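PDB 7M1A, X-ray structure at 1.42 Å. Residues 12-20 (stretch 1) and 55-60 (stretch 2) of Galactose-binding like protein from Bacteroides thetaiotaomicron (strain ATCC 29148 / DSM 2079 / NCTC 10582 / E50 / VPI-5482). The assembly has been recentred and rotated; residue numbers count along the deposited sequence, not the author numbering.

Stretch 1 12-20: YLQNDSRVD
Stretch 2 55-60: PAVFTF

Stretch 1 is an irregular segment packed against a β-strand in stretch 2. From L13 to D16 it runs roughly against the strand direction, and from D16 to V19 it turns across it. The strand includes V57 to F60 and continues later in the chain. Together the stretches bury 351 Å², both sides summed. D16 and F58 are the register pair, with CA atoms 5.2 Å apart.

Stretch 1 begins extended, with Y12 at phi/psi -154/102 and L13 at -100/158. A type II β-turn follows from L13 to D16. Q14 takes -59/143 and N15 takes 73/-1, and D16 N donates to L13 O at 3.0 Å. The left-handed phi of N15 is one that asparagine tolerates well. D16, S17 and R18 then run extended, near -62/153, -77/139 and -71/146. V19 departs from this at -125/25. In stretch 2, V57 to F60 have phi from -133 to -156 and psi from 136 to 170.

One backbone hydrogen bond joins the stretches. S17 N donates to V57 O at 2.8 Å, with an N-H...O angle of 162°. V57 O also lies 3.5 Å from D16 CA.

D16 is the main side-chain link. Its CA-to-CB bond points sideways, but chi1 -76° (m) and chi2 -10° bring the carboxylate closer to the strand. D16 OD2 accepts from T59 OG1 at 2.8 Å. D16 OD2 also accepts from L13 N at 3.0 Å, with an N-H...O angle of 166°, so one oxygen braces the turn and holds the strand. Water 2 donates to D16 OD2 at 2.8 Å and accepts from T59 N at 2.9 Å. An aspartate suits this buried site because its charged oxygen faces several donors.

T59 points toward stretch 1. Its chi1 of -54° (m) places OG1 for the bond to D16. L13 also points toward the strand, with chi1 -50° (m) and chi2 -171° (t). Its CG packs 3.8 Å from T59 OG1, and the residue is buried.

S17 points toward the strand with chi1 -68° (m). Its OG sits 3.4 Å from A56 CA and 3.5 Å from A56 CB, a close fit between two small side chains. Water 1 is 2.5 Å from S17 OG. It donates to N15 O at 3.2 Å and accepts from V57 N at 3.1 Å, thus linking the turn to the strand. V57, chi1 172° (t), has a sideways CA-to-CB bond and brings CG1 to 3.8 Å from D16 OD1.

V19 points toward the strand with chi1 -60° (m). Its CG1 lies 4.0 Å from F58 CB and approaches the F58 ring obliquely. F58 has chi1 65° (p) and chi2 82°; its CA-to-CB bond is sideways, but the ring end leads away. Both residues are buried, as suits their apolar side chains. F60, chi1 59° (p) and chi2 -82°, points away and makes no contact with stretch 1. R18 also points away, with chi1 -68° (m) and chi2 and chi3 both t.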

# COMPACT_ATOMS: atom_id res chain seq x y z
N TYR A 12 6.36 -0.05 -0.64
CA TYR A 12 6.46 -0.56 -2.01
C TYR A 12 7.76 -0.01 -2.54
O TYR A 12 7.88 1.21 -2.79
CB TYR A 12 5.31 -0.13 -2.92
CG TYR A 12 5.42 -0.88 -4.23
CD1 TYR A 12 5.12 -2.27 -4.35
CD2 TYR A 12 5.98 -0.22 -5.35
CE1 TYR A 12 5.32 -2.94 -5.55
CE2 TYR A 12 6.16 -0.90 -6.55
CZ TYR A 12 5.88 -2.26 -6.63
OH TYR A 12 6.13 -2.93 -7.78
N LEU A 13 8.80 -0.86 -2.58
CA LEU A 13 10.13 -0.48 -3.05
C LEU A 13 10.31 -0.97 -4.47
O LEU A 13 9.60 -1.83 -4.91
CB LEU A 13 11.21 -1.15 -2.19
CG LEU A 13 11.08 -1.03 -0.67
CD1 LEU A 13 12.32 -1.54 0.05
CD2 LEU A 13 10.82 0.45 -0.27
N GLN A 14 11.25 -0.36 -5.24
CA GLN A 14 11.32 -0.76 -6.67
C GLN A 14 11.60 -2.24 -6.75
O GLN A 14 12.45 -2.77 -6.00
CB GLN A 14 12.58 -0.06 -7.25
CG GLN A 14 12.71 -0.05 -8.79
CD GLN A 14 14.00 0.61 -9.24
OE1 GLN A 14 14.63 1.40 -8.53
NE2 GLN A 14 14.40 0.29 -10.45
N ASN A 15 10.98 -2.84 -7.74
CA ASN A 15 11.06 -4.29 -8.05
C ASN A 15 10.30 -5.14 -7.05
O ASN A 15 10.31 -6.35 -7.22
CB ASN A 15 12.53 -4.74 -8.29
CG ASN A 15 13.13 -4.00 -9.45
OD1 ASN A 15 12.49 -3.87 -10.48
ND2 ASN A 15 14.32 -3.51 -9.23
N ASP A 16 9.65 -4.60 -6.00
CA ASP A 16 8.83 -5.46 -5.16
C ASP A 16 7.70 -6.05 -5.99
O ASP A 16 7.25 -5.47 -6.98
CB ASP A 16 8.23 -4.68 -3.99
CG ASP A 16 9.20 -4.35 -2.86
OD1 ASP A 16 10.34 -4.89 -2.87
OD2 ASP A 16 8.77 -3.74 -1.87
N SER A 17 7.21 -7.24 -5.57
CA SER A 17 6.08 -7.88 -6.22
C SER A 17 4.80 -7.16 -5.78
O SER A 17 4.60 -6.88 -4.60
CB SER A 17 6.00 -9.32 -5.77
OG SER A 17 7.13 -10.04 -6.30
N ARG A 18 3.88 -6.96 -6.72
CA ARG A 18 2.54 -6.57 -6.35
C ARG A 18 1.85 -7.77 -5.69
O ARG A 18 2.14 -8.93 -6.02
CB ARG A 18 1.74 -6.13 -7.58
CG ARG A 18 2.32 -4.83 -8.11
CD ARG A 18 1.49 -4.23 -9.18
NE ARG A 18 2.07 -3.00 -9.70
CZ ARG A 18 1.66 -1.77 -9.49
NH1 ARG A 18 0.76 -1.51 -8.55
NH2 ARG A 18 2.25 -0.82 -10.16
N VAL A 19 0.98 -7.49 -4.70
CA VAL A 19 0.41 -8.59 -3.91
C VAL A 19 -1.12 -8.55 -3.93
O VAL A 19 -1.79 -9.02 -2.98
CB VAL A 19 0.94 -8.61 -2.45
CG1 VAL A 19 2.49 -8.78 -2.40
CG2 VAL A 19 0.60 -7.29 -1.70
N ASP A 20 -1.68 -7.94 -4.98
CA ASP A 20 -3.11 -7.60 -5.02
C ASP A 20 -3.92 -8.46 -6.01
O ASP A 20 -5.02 -8.06 -6.37
CB ASP A 20 -3.31 -6.09 -5.23
CG ASP A 20 -2.66 -5.27 -4.10
OD1 ASP A 20 -2.26 -5.76 -3.05
OD2 ASP A 20 -2.59 -4.08 -4.28
N PRO A 55 12.48 -14.95 -6.77
CA PRO A 55 11.62 -14.99 -5.57
C PRO A 55 10.75 -13.74 -5.46
O PRO A 55 11.24 -12.59 -5.61
CB PRO A 55 12.65 -15.06 -4.44
CG PRO A 55 13.81 -15.89 -5.03
CD PRO A 55 13.86 -15.39 -6.50
N ALA A 56 9.48 -13.91 -5.09
CA ALA A 56 8.63 -12.75 -4.85
C ALA A 56 9.15 -12.07 -3.59
O ALA A 56 9.54 -12.70 -2.62
CB ALA A 56 7.20 -13.13 -4.60
N VAL A 57 9.12 -10.72 -3.60
CA VAL A 57 9.58 -9.92 -2.46
C VAL A 57 8.52 -8.86 -2.16
O VAL A 57 8.10 -8.17 -3.06
CB VAL A 57 10.97 -9.30 -2.74
CG1 VAL A 57 11.38 -8.31 -1.65
CG2 VAL A 57 12.02 -10.34 -3.02
N PHE A 58 8.20 -8.65 -0.87
CA PHE A 58 7.40 -7.47 -0.55
C PHE A 58 7.87 -6.97 0.83
O PHE A 58 8.62 -7.63 1.56
CB PHE A 58 5.89 -7.79 -0.62
CG PHE A 58 5.41 -8.77 0.40
CD1 PHE A 58 5.10 -8.41 1.70
CD2 PHE A 58 5.39 -10.14 0.07
CE1 PHE A 58 4.70 -9.34 2.66
CE2 PHE A 58 5.01 -11.08 1.03
CZ PHE A 58 4.71 -10.71 2.34
N THR A 59 7.47 -5.71 1.11
CA THR A 59 8.10 -4.93 2.16
C THR A 59 7.00 -4.26 3.00
O THR A 59 6.02 -3.73 2.46
CB THR A 59 8.95 -3.84 1.52
OG1 THR A 59 9.88 -4.40 0.57
CG2 THR A 59 9.75 -3.06 2.53
N PHE A 60 7.24 -4.10 4.32
CA PHE A 60 6.29 -3.38 5.18
C PHE A 60 7.01 -2.83 6.40
O PHE A 60 8.17 -3.12 6.63
CB PHE A 60 5.06 -4.21 5.54
CG PHE A 60 5.33 -5.50 6.26
CD1 PHE A 60 5.70 -6.64 5.55
CD2 PHE A 60 5.22 -5.62 7.65
CE1 PHE A 60 5.84 -7.89 6.18
CE2 PHE A 60 5.42 -6.87 8.30
CZ PHE A 60 5.72 -7.98 7.57
O HOH W 1 9.56 -9.28 -6.30
O HOH W 2 6.16 -4.22 -1.05